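Local coordinates for 4-hydroxy-tetrahydrodipicolinate synthase (Thermotoga maritima, PDB 1O5K), which probably catalyses the condensation of pyruvate with aspartate semialdehyde to 4-hydroxy-tetrahydrodipicolinate, a step of lysine biosynthesis through the diaminopimelate pathway, at residues Thr19-Pro24 and Glu33-Leu38; Leu70-Leu75 and Glu104-Asn109; Met197-Asn202 and Gly216-Val221; Asn202-Phe207 and Leu254-Phe259. One frame throughout, in Å; residues are numbered along the deposited sequence.

Contact 1: residues Thr19-Pro24 and Glu33-Leu38; sequences TAIVTP and ESYERL
One hydrogen bond, with T74 OG1 of helix 64-78, grips the phenol OH of Y35, and the I21 methyl CG2 rests 3.6 Å from this OH. I21 suits its place because its branches serve two partners. CG1, anti to the backbone N (chi1 -166°), meets L38 CD2 tip to tip at 3.6 Å, while CD1 crosses Y35 obliquely, 3.8 Å from CE1. These residues belong to the first beta-alpha unit of a TIM barrel, in which helix 32-44 packs outside the chain that leaves strand 16-20; the short hairpin of strands 25-26 and 29-30 lies between that strand and the helix in sequence. An alanine in place of I21 would probably loosen the packing between residues 21-24 and helix 32-44, since it lacks the branches that touch Y35 and L38. V22 crosses L38 at about a right angle, its CG2 3.5 Å from L38 CD2. The carbonyl O of V22 is buried without a hydrogen-bond partner and lies 3.6 Å from Y35 CE1, at the ring edge, where the hydrogens are slightly positive. P24, compact and rigid, lays CD 3.6 Å from Y35 CD1.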
loop_
_atom_site.group_PDB
_atom_site.type_symbol
_atom_site.label_atom_id
_atom_site.label_comp_id
_atom_site.label_asym_id
_atom_site.label_seq_id
_atom_site.Cartn_x
_atom_site.Cartn_y
_atom_site.Cartn_z
ATOM N N THR A 19 9.288 -18.117 -23.165
ATOM C CA THR A 19 7.849 -18.282 -22.876
ATOM C C THR A 19 7.607 -19.120 -21.648
ATOM O O THR A 19 8.086 -20.201 -21.573
ATOM C CB THR A 19 7.168 -18.912 -24.048
ATOM O OG1 THR A 19 7.224 -17.979 -25.171
ATOM C CG2 THR A 19 5.679 -19.138 -23.804
ATOM N N ALA A 20 6.833 -18.591 -20.705
ATOM C CA ALA A 20 6.414 -19.358 -19.526
ATOM C C ALA A 20 5.164 -20.088 -19.995
ATOM O O ALA A 20 4.054 -19.573 -19.959
ATOM C CB ALA A 20 6.126 -18.445 -18.372
ATOM N N ILE A 21 5.367 -21.296 -20.466
ATOM C CA ILE A 21 4.338 -21.989 -21.269
ATOM C C ILE A 21 3.320 -22.641 -20.330
ATOM O O ILE A 21 3.670 -23.092 -19.235
ATOM C CB ILE A 21 4.991 -22.977 -22.242
ATOM C CG1 ILE A 21 3.967 -23.424 -23.299
ATOM C CG2 ILE A 21 5.634 -24.178 -21.500
ATOM C CD1 ILE A 21 4.548 -24.126 -24.495
ATOM N N VAL A 22 2.044 -22.555 -20.714
ATOM C CA VAL A 22 0.967 -23.258 -20.006
ATOM C C VAL A 22 1.110 -24.792 -20.095
ATOM O O VAL A 22 1.814 -25.324 -20.936
ATOM C CB VAL A 22 -0.446 -22.875 -20.510
ATOM C CG1 VAL A 22 -0.728 -21.368 -20.426
ATOM C CG2 VAL A 22 -0.649 -23.374 -21.931
ATOM N N THR A 23 0.478 -25.463 -19.130
ATOM C CA THR A 23 0.346 -26.887 -19.082
ATOM C C THR A 23 -1.106 -27.218 -19.481
ATOM O O THR A 23 -1.997 -27.102 -18.666
ATOM C CB THR A 23 0.675 -27.400 -17.657
ATOM O OG1 THR A 23 2.030 -27.044 -17.307
ATOM C CG2 THR A 23 0.643 -28.912 -17.645
ATOM N N PRO A 24 -1.359 -27.620 -20.733
ATOM C CA PRO A 24 -2.717 -27.964 -21.103
ATOM C C PRO A 24 -3.212 -29.241 -20.464
ATOM O O PRO A 24 -2.440 -30.187 -20.258
ATOM C CB PRO A 24 -2.642 -28.134 -22.628
ATOM C CG PRO A 24 -1.323 -27.533 -23.015
ATOM C CD PRO A 24 -0.439 -27.730 -21.865
ATOM N N GLU A 33 -0.780 -33.599 -26.641
ATOM C CA GLU A 33 -0.970 -33.291 -28.070
ATOM C C GLU A 33 -1.223 -31.791 -28.268
ATOM O O GLU A 33 -0.630 -31.158 -29.141
ATOM C CB GLU A 33 -2.079 -34.134 -28.720
ATOM N N SER A 34 -2.059 -31.198 -27.436
ATOM C CA SER A 34 -2.226 -29.764 -27.486
ATOM C C SER A 34 -0.921 -29.036 -27.084
ATOM O O SER A 34 -0.558 -28.043 -27.685
ATOM C CB SER A 34 -3.362 -29.322 -26.562
ATOM O OG SER A 34 -4.615 -29.741 -27.096
ATOM N N TYR A 35 -0.228 -29.543 -26.084
ATOM C CA TYR A 35 1.062 -28.936 -25.646
ATOM C C TYR A 35 2.025 -28.875 -26.816
ATOM O O TYR A 35 2.646 -27.831 -27.080
ATOM C CB TYR A 35 1.650 -29.771 -24.540
ATOM C CG TYR A 35 2.905 -29.219 -23.957
ATOM C CD1 TYR A 35 2.892 -28.002 -23.310
ATOM C CD2 TYR A 35 4.116 -29.865 -24.126
ATOM C CE1 TYR A 35 4.052 -27.470 -22.739
ATOM C CE2 TYR A 35 5.285 -29.331 -23.583
ATOM C CZ TYR A 35 5.255 -28.136 -22.914
ATOM O OH TYR A 35 6.410 -27.597 -22.366
ATOM N N GLU A 36 2.155 -29.986 -27.534
ATOM C CA GLU A 36 3.108 -30.040 -28.644
ATOM C C GLU A 36 2.789 -29.004 -29.756
ATOM O O GLU A 36 3.717 -28.372 -30.296
ATOM C CB GLU A 36 3.239 -31.460 -29.179
ATOM C CG GLU A 36 3.995 -31.522 -30.487
ATOM C CD GLU A 36 4.442 -32.917 -30.870
ATOM O OE1 GLU A 36 4.995 -33.026 -31.981
ATOM O OE2 GLU A 36 4.263 -33.868 -30.067
ATOM N N ARG A 37 1.502 -28.785 -30.039
ATOM C CA ARG A 37 1.061 -27.724 -30.965
ATOM C C ARG A 37 1.502 -26.335 -30.499
ATOM O O ARG A 37 1.883 -25.477 -31.313
ATOM C CB ARG A 37 -0.473 -27.683 -31.116
ATOM C CG ARG A 37 -1.079 -28.760 -31.959
ATOM C CD ARG A 37 -2.548 -28.443 -32.438
ATOM N NE ARG A 37 -3.533 -28.325 -31.348
ATOM C CZ ARG A 37 -4.311 -29.325 -30.905
ATOM N NH1 ARG A 37 -4.240 -30.542 -31.449
ATOM N NH2 ARG A 37 -5.174 -29.115 -29.910
ATOM N N LEU A 38 1.400 -26.113 -29.200
ATOM C CA LEU A 38 1.786 -24.848 -28.602
ATOM C C LEU A 38 3.307 -24.660 -28.664
ATOM O O LEU A 38 3.767 -23.572 -28.997
ATOM C CB LEU A 38 1.258 -24.738 -27.170
ATOM C CG LEU A 38 1.423 -23.373 -26.538
ATOM C CD1 LEU A 38 0.809 -22.284 -27.451
ATOM C CD2 LEU A 38 0.836 -23.311 -25.106
#

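Contact 2: residues Leu70-Leu75 and Glu104-Asn109; sequences LVSRTL and EKLGAN
V71 and L106 cross at about a right angle, V71 CG1 lying 3.9 Å from L106 CD1. Both are branched apolar residues, fit for filling the groove between two helices. The other L106 methyl, CD2, turns to S72 and sits 3.7 Å from its OG. That hydroxyl also bonds back to E68 O in its own helix, and a water 2.9 Å from S72 OG donates to L106 O at 2.6 Å, so a small polar residue suits this partly exposed, watered side. One turn on, L75 points at the end of the neighbouring helix 93-106 and spreads its methyls over backbone: CD1 is 3.3 Å from L106 O, a tight approach, and CD2 is 3.5 Å from G107 O. Just past that helix, G107 has left helical angles and closes a Schellman motif. Its positive phi, 93°, calls for glycine, because a CB would jam against the preceding carbonyl. L75 and N109 slide past each other in opposite directions, with N109 OD1 3.9 Å from L75 CD2 and accepting a hydrogen bond from V84 N. Helices 64-78 and 93-106 thus lie side by side over strand 84-87, where V71 and A108 both rest on V86, L75 packs on V84, and L70 touches Y35 of helix 32-44.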
loop_
_atom_site.group_PDB
_atom_site.type_symbol
_atom_site.label_atom_id
_atom_site.label_comp_id
_atom_site.label_asym_id
_atom_site.label_seq_id
_atom_site.Cartn_x
_atom_site.Cartn_y
_atom_site.Cartn_z
ATOM N N LEU A 70 6.141 -34.056 -18.916
ATOM C CA LEU A 70 6.058 -32.771 -19.561
ATOM C C LEU A 70 7.473 -32.282 -19.871
ATOM O O LEU A 70 7.718 -31.779 -20.958
ATOM C CB LEU A 70 5.313 -31.785 -18.661
ATOM C CG LEU A 70 4.992 -30.398 -19.236
ATOM C CD1 LEU A 70 3.981 -30.497 -20.361
ATOM C CD2 LEU A 70 4.436 -29.498 -18.176
ATOM N N VAL A 71 8.407 -32.437 -18.924
ATOM C CA VAL A 71 9.764 -31.930 -19.149
ATOM C C VAL A 71 10.394 -32.732 -20.303
ATOM O O VAL A 71 10.997 -32.159 -21.234
ATOM C CB VAL A 71 10.607 -32.007 -17.879
ATOM C CG1 VAL A 71 12.149 -31.833 -18.191
ATOM C CG2 VAL A 71 10.081 -30.973 -16.891
ATOM N N SER A 72 10.309 -34.056 -20.213
ATOM C CA SER A 72 10.920 -34.918 -21.223
ATOM C C SER A 72 10.339 -34.637 -22.591
ATOM O O SER A 72 11.085 -34.563 -23.591
ATOM C CB SER A 72 10.723 -36.385 -20.852
ATOM O OG SER A 72 11.475 -36.650 -19.670
ATOM N N ARG A 73 9.016 -34.466 -22.656
ATOM C CA ARG A 73 8.395 -34.208 -23.951
ATOM C C ARG A 73 8.825 -32.847 -24.536
ATOM O O ARG A 73 8.998 -32.728 -25.727
ATOM C CB ARG A 73 6.877 -34.297 -23.882
ATOM C CG ARG A 73 6.185 -34.249 -25.248
ATOM C CD ARG A 73 6.689 -35.397 -26.180
ATOM N NE ARG A 73 6.313 -35.251 -27.583
ATOM C CZ ARG A 73 6.952 -35.848 -28.614
ATOM N NH1 ARG A 73 8.027 -36.609 -28.420
ATOM N NH2 ARG A 73 6.529 -35.672 -29.861
ATOM N N THR A 74 9.019 -31.829 -23.692
ATOM C CA THR A 74 9.454 -30.518 -24.163
ATOM C C THR A 74 10.848 -30.641 -24.772
ATOM O O THR A 74 11.106 -30.194 -25.902
ATOM C CB THR A 74 9.495 -29.532 -23.014
ATOM O OG1 THR A 74 8.208 -29.510 -22.362
ATOM C CG2 THR A 74 9.750 -28.129 -23.564
ATOM N N LEU A 75 11.736 -31.315 -24.042
ATOM C CA LEU A 75 13.111 -31.539 -24.577
ATOM C C LEU A 75 13.105 -32.284 -25.906
ATOM O O LEU A 75 13.891 -31.956 -26.809
ATOM C CB LEU A 75 13.991 -32.196 -23.527
ATOM C CG LEU A 75 14.311 -31.385 -22.291
ATOM C CD1 LEU A 75 14.662 -32.325 -21.134
ATOM C CD2 LEU A 75 15.455 -30.374 -22.574
ATOM N N GLU A 104 17.655 -31.743 -13.485
ATOM C CA GLU A 104 18.990 -32.025 -13.982
ATOM C C GLU A 104 19.018 -33.405 -14.621
ATOM O O GLU A 104 19.441 -33.587 -15.779
ATOM C CB GLU A 104 20.004 -31.909 -12.826
ATOM C CG GLU A 104 21.456 -32.051 -13.245
ATOM C CD GLU A 104 22.427 -31.581 -12.162
ATOM O OE1 GLU A 104 23.617 -31.277 -12.530
ATOM O OE2 GLU A 104 21.997 -31.494 -10.974
ATOM N N LYS A 105 18.582 -34.409 -13.874
ATOM C CA LYS A 105 18.635 -35.766 -14.384
ATOM C C LYS A 105 17.830 -35.955 -15.677
ATOM O O LYS A 105 18.229 -36.759 -16.536
ATOM C CB LYS A 105 18.203 -36.775 -13.317
ATOM C CG LYS A 105 19.336 -37.243 -12.413
ATOM C CD LYS A 105 19.733 -36.229 -11.339
ATOM C CE LYS A 105 20.961 -36.661 -10.527
ATOM N NZ LYS A 105 22.248 -36.166 -11.112
ATOM N N LEU A 106 16.731 -35.228 -15.832
ATOM C CA LEU A 106 15.924 -35.296 -17.064
ATOM C C LEU A 106 16.554 -34.599 -18.259
ATOM O O LEU A 106 16.096 -34.756 -19.399
ATOM C CB LEU A 106 14.558 -34.701 -16.837
ATOM C CG LEU A 106 13.696 -35.489 -15.880
ATOM C CD1 LEU A 106 12.439 -34.705 -15.573
ATOM C CD2 LEU A 106 13.371 -36.887 -16.480
ATOM N N GLY A 107 17.585 -33.817 -17.992
ATOM C CA GLY A 107 18.301 -33.127 -19.032
ATOM C C GLY A 107 17.822 -31.721 -19.312
ATOM O O GLY A 107 18.088 -31.222 -20.374
ATOM N N ALA A 108 17.135 -31.071 -18.357
ATOM C CA ALA A 108 16.808 -29.626 -18.440
ATOM C C ALA A 108 18.075 -28.797 -18.640
ATOM O O ALA A 108 19.148 -29.203 -18.205
ATOM C CB ALA A 108 16.103 -29.177 -17.189
ATOM N N ASN A 109 17.930 -27.620 -19.229
ATOM C CA ASN A 109 19.082 -26.765 -19.513
ATOM C C ASN A 109 19.341 -25.739 -18.398
ATOM O O ASN A 109 20.365 -25.047 -18.373
ATOM C CB ASN A 109 18.910 -26.090 -20.870
ATOM C CG ASN A 109 18.645 -27.095 -21.999
ATOM O OD1 ASN A 109 17.583 -27.088 -22.626
ATOM N ND2 ASN A 109 19.621 -27.960 -22.258
HETATM O O HOH W 1 14.224 -36.336 -20.359
#

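Contact 3: residues Met197-Asn202 and Gly216-Val221; sequences MVWSGN and GVISVV
G216 opens the strand: its carbonyl O accepts a hydrogen bond from S200 N at 2.8 Å, almost straight (164° at the hydrogen), with the donor standing above the carbonyl plane. Its backbone angles suit glycine alone, since a CB would jam against the preceding carbonyl. V217 forms a single beta bridge with S200. Its CB points away from the other segment, yet CG2, anti to the backbone N, bends back to lie 3.4 Å from S200 O, while V217 N approaches the edge of the W199 indole. I218 N then donates to S200 O at 2.9 Å, nearly along the C=O axis. The pair of bonds, in to G216 and out from I218, is the parallel pattern. I218, predicted to bind pyruvate, extends CD1 to 4.2 Å from W199 CE3, and its carbonyl O shares a donating water with G201 O. From S219 to V221 the chain leaves the other segment. S200 suits this place because its OG, anti to the backbone N, reaches forward two residues to donate to N202 O at 2.7 Å. W199 is held by its NE1 on F14 O and by stacking on the F14 ring. Through M197 and W199 the loop 197-202 also bonds to the chain around strand 169-171, so it fills the gap between that strand and 216-219 and closes the barrel wall, with helix 206-212 covering S200 and V217.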
loop_
_atom_site.group_PDB
_atom_site.type_symbol
_atom_site.label_atom_id
_atom_site.label_comp_id
_atom_site.label_asym_id
_atom_site.label_seq_id
_atom_site.Cartn_x
_atom_site.Cartn_y
_atom_site.Cartn_z
ATOM N N MET A 197 22.300 -12.277 -15.793
ATOM C CA MET A 197 21.145 -11.981 -16.627
ATOM C C MET A 197 20.004 -11.457 -15.794
ATOM O O MET A 197 19.756 -11.947 -14.686
ATOM C CB MET A 197 20.686 -13.234 -17.342
ATOM C CG MET A 197 21.781 -13.879 -18.206
ATOM S SD MET A 197 22.419 -12.862 -19.491
ATOM C CE MET A 197 21.156 -12.863 -20.530
ATOM N N VAL A 198 19.261 -10.486 -16.341
ATOM C CA VAL A 198 18.120 -9.992 -15.654
ATOM C C VAL A 198 16.987 -9.916 -16.687
ATOM O O VAL A 198 17.085 -9.162 -17.646
ATOM C CB VAL A 198 18.333 -8.624 -14.997
ATOM C CG1 VAL A 198 17.019 -8.233 -14.283
ATOM C CG2 VAL A 198 19.476 -8.658 -14.068
ATOM N N TRP A 199 15.985 -10.779 -16.526
ATOM C CA TRP A 199 14.815 -10.830 -17.396
ATOM C C TRP A 199 13.639 -10.308 -16.650
ATOM O O TRP A 199 13.470 -10.556 -15.401
ATOM C CB TRP A 199 14.516 -12.247 -17.866
ATOM C CG TRP A 199 15.641 -12.973 -18.588
ATOM C CD1 TRP A 199 16.012 -12.834 -19.882
ATOM C CD2 TRP A 199 16.574 -13.894 -18.002
ATOM N NE1 TRP A 199 17.075 -13.645 -20.168
ATOM C CE2 TRP A 199 17.425 -14.337 -19.040
ATOM C CE3 TRP A 199 16.714 -14.461 -16.727
ATOM C CZ2 TRP A 199 18.419 -15.288 -18.845
ATOM C CZ3 TRP A 199 17.682 -15.417 -16.529
ATOM C CH2 TRP A 199 18.567 -15.787 -17.562
ATOM N N SER A 200 12.776 -9.578 -17.353
ATOM C CA SER A 200 11.514 -9.195 -16.762
ATOM C C SER A 200 10.577 -10.398 -16.495
ATOM O O SER A 200 10.450 -11.317 -17.330
ATOM C CB SER A 200 10.722 -8.224 -17.707
ATOM O OG SER A 200 9.552 -7.810 -17.071
ATOM N N GLY A 201 9.897 -10.359 -15.361
ATOM C CA GLY A 201 8.852 -11.285 -15.009
ATOM C C GLY A 201 7.470 -10.695 -15.217
ATOM O O GLY A 201 6.471 -11.332 -14.903
ATOM N N ASN A 202 7.398 -9.497 -15.798
ATOM C CA ASN A 202 6.133 -8.894 -16.154
ATOM C C ASN A 202 6.167 -8.414 -17.582
ATOM O O ASN A 202 7.044 -7.642 -17.969
ATOM C CB ASN A 202 5.830 -7.686 -15.269
ATOM C CG ASN A 202 5.516 -8.072 -13.862
ATOM O OD1 ASN A 202 4.505 -8.745 -13.594
ATOM N ND2 ASN A 202 6.331 -7.637 -12.955
ATOM N N GLY A 216 15.698 -9.169 -21.506
ATOM C CA GLY A 216 14.513 -9.692 -22.106
ATOM C C GLY A 216 13.422 -9.971 -21.107
ATOM O O GLY A 216 13.251 -9.257 -20.117
ATOM N N VAL A 217 12.671 -11.026 -21.374
ATOM C CA VAL A 217 11.462 -11.326 -20.636
ATOM C C VAL A 217 11.150 -12.807 -20.591
ATOM O O VAL A 217 11.370 -13.521 -21.554
ATOM C CB VAL A 217 10.222 -10.565 -21.186
ATOM C CG1 VAL A 217 10.020 -10.863 -22.689
ATOM C CG2 VAL A 217 8.925 -10.847 -20.377
ATOM N N ILE A 218 10.717 -13.262 -19.414
ATOM C CA ILE A 218 10.123 -14.574 -19.271
ATOM C C ILE A 218 8.607 -14.283 -19.213
ATOM O O ILE A 218 8.088 -13.725 -18.235
ATOM C CB ILE A 218 10.661 -15.356 -18.083
ATOM C CG1 ILE A 218 12.146 -15.712 -18.331
ATOM C CG2 ILE A 218 9.780 -16.626 -17.908
ATOM C CD1 ILE A 218 12.903 -16.247 -17.080
ATOM N N SER A 219 7.965 -14.580 -20.352
ATOM C CA SER A 219 6.688 -13.999 -20.754
ATOM C C SER A 219 5.497 -14.908 -20.601
ATOM O O SER A 219 5.553 -16.079 -20.869
ATOM C CB SER A 219 6.781 -13.614 -22.241
ATOM O OG SER A 219 5.593 -13.003 -22.715
ATOM N N VAL A 220 4.381 -14.296 -20.258
ATOM C CA VAL A 220 3.051 -14.970 -20.341
ATOM C C VAL A 220 2.406 -14.676 -21.719
ATOM O O VAL A 220 1.863 -15.556 -22.415
ATOM C CB VAL A 220 2.189 -14.443 -19.254
ATOM C CG1 VAL A 220 0.725 -14.889 -19.414
ATOM C CG2 VAL A 220 2.733 -14.900 -17.862
ATOM N N VAL A 221 2.455 -13.408 -22.109
ATOM C CA VAL A 221 1.867 -12.956 -23.370
ATOM C C VAL A 221 2.381 -13.706 -24.584
ATOM O O VAL A 221 1.641 -13.882 -25.557
ATOM C CB VAL A 221 2.091 -11.397 -23.599
ATOM C CG1 VAL A 221 1.505 -11.003 -24.919
ATOM C CG2 VAL A 221 1.427 -10.541 -22.503
HETATM O O HOH W 2 5.619 -12.949 -17.132
#

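Contact 4: residues Asn202-Phe207 and Leu254-Phe259; sequences NDDRTF and LMKALF
M255 leaves its helix with CG anti to the carbonyl carbon, and from there the chain runs fully extended along the backbone of D203 and D204. Its CG lies 4.0 Å from D203 CB. Next, SD rests 3.6 Å from D204 CA, and the terminal methyl CE ends 3.5 Å from D203 O. That oxygen also accepts from both N and OG1 of T206, so the thioether packs against a turn already held by hydrogen bonds. A long, unbranched, apolar chain is well suited to following such a backbone. The D203 carboxylate is firmly gripped as well: S219 OG bonds to OD1, and the backbone N atoms of V220 and V221 bond to OD2. D204 meets the same helix through its carboxylate. Its CG takes the crowded position between N and the carbonyl carbon (chi1 70°), and its two oxygens are divided between two cations. K256 NZ donates to OD2 at 2.7 Å from above the carboxylate plane, and R205 NH1 forms a salt bridge to OD1 at 3.1 Å. The like charges K256 NZ and R205 NH1 are 4.7 Å apart, so the carboxylate between them probably eases their repulsion. An alanine in place of K256 would probably weaken the tie between the 202-207 turn, helix 241-257 and the second subunit, because the salt bridges to D204 and to D180 of that subunit would both go. D204, R205 and K256 thus form a salt-bridge network, extended across an interface of the homotetramer by D180 of the second subunit, which bonds both R205 NH1 and K256 NZ.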
loop_
_atom_site.group_PDB
_atom_site.type_symbol
_atom_site.label_atom_id
_atom_site.label_comp_id
_atom_site.label_asym_id
_atom_site.label_seq_id
_atom_site.Cartn_x
_atom_site.Cartn_y
_atom_site.Cartn_z
ATOM N N ASN A 202 7.398 -9.497 -15.798
ATOM C CA ASN A 202 6.133 -8.894 -16.154
ATOM C C ASN A 202 6.167 -8.414 -17.582
ATOM O O ASN A 202 7.044 -7.642 -17.969
ATOM C CB ASN A 202 5.830 -7.686 -15.269
ATOM C CG ASN A 202 5.516 -8.072 -13.862
ATOM O OD1 ASN A 202 4.505 -8.745 -13.594
ATOM N ND2 ASN A 202 6.331 -7.637 -12.955
ATOM N N ASP A 203 5.260 -8.916 -18.391
ATOM C CA ASP A 203 5.248 -8.474 -19.804
ATOM C C ASP A 203 5.188 -6.948 -19.947
ATOM O O ASP A 203 5.886 -6.364 -20.774
ATOM C CB ASP A 203 4.082 -9.091 -20.534
ATOM C CG ASP A 203 4.305 -10.559 -20.758
ATOM O OD1 ASP A 203 5.325 -10.911 -21.361
ATOM O OD2 ASP A 203 3.548 -11.404 -20.333
ATOM N N ASP A 204 4.334 -6.315 -19.137
ATOM C CA ASP A 204 4.179 -4.870 -19.223
ATOM C C ASP A 204 5.320 -4.077 -18.580
ATOM O O ASP A 204 5.267 -2.858 -18.545
ATOM C CB ASP A 204 2.793 -4.422 -18.680
ATOM C CG ASP A 204 2.648 -4.563 -17.171
ATOM O OD1 ASP A 204 3.603 -4.998 -16.466
ATOM O OD2 ASP A 204 1.563 -4.256 -16.605
ATOM N N ARG A 205 6.354 -4.753 -18.112
ATOM C CA ARG A 205 7.613 -4.049 -17.675
ATOM C C ARG A 205 8.809 -4.337 -18.602
ATOM O O ARG A 205 9.868 -3.761 -18.422
ATOM C CB ARG A 205 7.990 -4.457 -16.260
ATOM C CG ARG A 205 6.946 -4.049 -15.206
ATOM C CD ARG A 205 6.919 -2.592 -14.941
ATOM N NE ARG A 205 6.004 -2.165 -13.896
ATOM C CZ ARG A 205 4.702 -1.956 -14.053
ATOM N NH1 ARG A 205 4.077 -2.204 -15.226
ATOM N NH2 ARG A 205 4.017 -1.476 -13.027
ATOM N N THR A 206 8.633 -5.198 -19.608
ATOM C CA THR A 206 9.762 -5.615 -20.486
ATOM C C THR A 206 10.471 -4.418 -21.116
ATOM O O THR A 206 11.700 -4.305 -21.057
ATOM C CB THR A 206 9.280 -6.541 -21.575
ATOM O OG1 THR A 206 8.622 -7.665 -20.987
ATOM C CG2 THR A 206 10.492 -7.077 -22.376
ATOM N N PHE A 207 9.711 -3.537 -21.760
ATOM C CA PHE A 207 10.270 -2.354 -22.386
ATOM C C PHE A 207 11.177 -1.560 -21.426
ATOM O O PHE A 207 12.326 -1.245 -21.730
ATOM C CB PHE A 207 9.175 -1.444 -22.981
ATOM C CG PHE A 207 9.708 -0.170 -23.553
ATOM C CD1 PHE A 207 10.488 -0.184 -24.699
ATOM C CD2 PHE A 207 9.490 1.070 -22.898
ATOM C CE1 PHE A 207 11.006 0.972 -25.235
ATOM C CE2 PHE A 207 10.059 2.239 -23.410
ATOM C CZ PHE A 207 10.816 2.175 -24.571
ATOM N N LEU A 254 -3.542 -6.359 -24.588
ATOM C CA LEU A 254 -3.405 -7.786 -24.398
ATOM C C LEU A 254 -2.659 -8.057 -23.123
ATOM O O LEU A 254 -3.027 -8.942 -22.360
ATOM C CB LEU A 254 -2.744 -8.425 -25.633
ATOM C CG LEU A 254 -2.594 -9.934 -25.613
ATOM C CD1 LEU A 254 -3.948 -10.607 -25.422
ATOM C CD2 LEU A 254 -1.979 -10.375 -26.871
ATOM N N MET A 255 -1.582 -7.317 -22.876
ATOM C CA MET A 255 -0.826 -7.484 -21.649
ATOM C C MET A 255 -1.729 -7.335 -20.439
ATOM O O MET A 255 -1.677 -8.153 -19.526
ATOM C CB MET A 255 0.321 -6.486 -21.606
ATOM C CG MET A 255 1.427 -6.831 -22.567
ATOM S SD MET A 255 2.721 -5.536 -22.465
ATOM C CE MET A 255 3.909 -6.168 -23.661
ATOM N N LYS A 256 -2.591 -6.325 -20.456
ATOM C CA LYS A 256 -3.484 -6.068 -19.326
ATOM C C LYS A 256 -4.593 -7.124 -19.220
ATOM O O LYS A 256 -4.896 -7.616 -18.121
ATOM C CB LYS A 256 -4.098 -4.673 -19.437
ATOM C CG LYS A 256 -2.992 -3.605 -19.457
ATOM C CD LYS A 256 -2.138 -3.605 -18.154
ATOM C CE LYS A 256 -0.775 -2.946 -18.340
ATOM N NZ LYS A 256 -0.212 -2.335 -17.059
ATOM N N ALA A 257 -5.176 -7.483 -20.365
ATOM C CA ALA A 257 -6.276 -8.431 -20.371
ATOM C C ALA A 257 -5.873 -9.784 -19.808
ATOM O O ALA A 257 -6.724 -10.501 -19.225
ATOM C CB ALA A 257 -6.841 -8.589 -21.764
ATOM N N LEU A 258 -4.606 -10.174 -20.009
ATOM C CA LEU A 258 -4.160 -11.484 -19.579
ATOM C C LEU A 258 -3.996 -11.574 -18.052
ATOM O O LEU A 258 -3.724 -12.618 -17.504
ATOM C CB LEU A 258 -2.856 -11.864 -20.352
ATOM C CG LEU A 258 -3.096 -12.215 -21.807
ATOM C CD1 LEU A 258 -1.785 -12.511 -22.501
ATOM C CD2 LEU A 258 -4.065 -13.447 -21.977
ATOM N N PHE A 259 -4.205 -10.471 -17.355
ATOM C CA PHE A 259 -4.149 -10.466 -15.923
ATOM C C PHE A 259 -5.363 -9.890 -15.231
ATOM O O PHE A 259 -5.311 -9.595 -14.058
ATOM C CB PHE A 259 -2.849 -9.759 -15.509
ATOM C CG PHE A 259 -1.661 -10.460 -16.003
ATOM C CD1 PHE A 259 -1.066 -11.423 -15.227
ATOM C CD2 PHE A 259 -1.162 -10.204 -17.275
ATOM C CE1 PHE A 259 0.066 -12.119 -15.701
ATOM C CE2 PHE A 259 -0.049 -10.883 -17.743
ATOM C CZ PHE A 259 0.554 -11.841 -16.942
HETATM O O HOH W 3 0.000 -6.717 -17.731
#

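In the fold
All four contacts belong to one TIM-barrel chain. Contacts 1 and 2 close before the later ones open, while the segments of contacts 3 and 4 alternate. Contact 1 seats helix 32-44 on residues 21-24, contact 2 pairs helices 64-78 and 93-106, and helices 32-44 and 64-78 touch through Y35 with T74 and E36 with R73; the centres are about 14 Å apart. Contact 3, about 18 Å from contact 1, meets it in the sheet, where strands 16-20 and 216-219 are neighbours. Contact 4 shares N202 with contact 3, about 10 Å between centres. Contacts 2 and 4, about 28 Å apart across the chain centre, do not touch, and contact 4 is the one within reach of a second subunit.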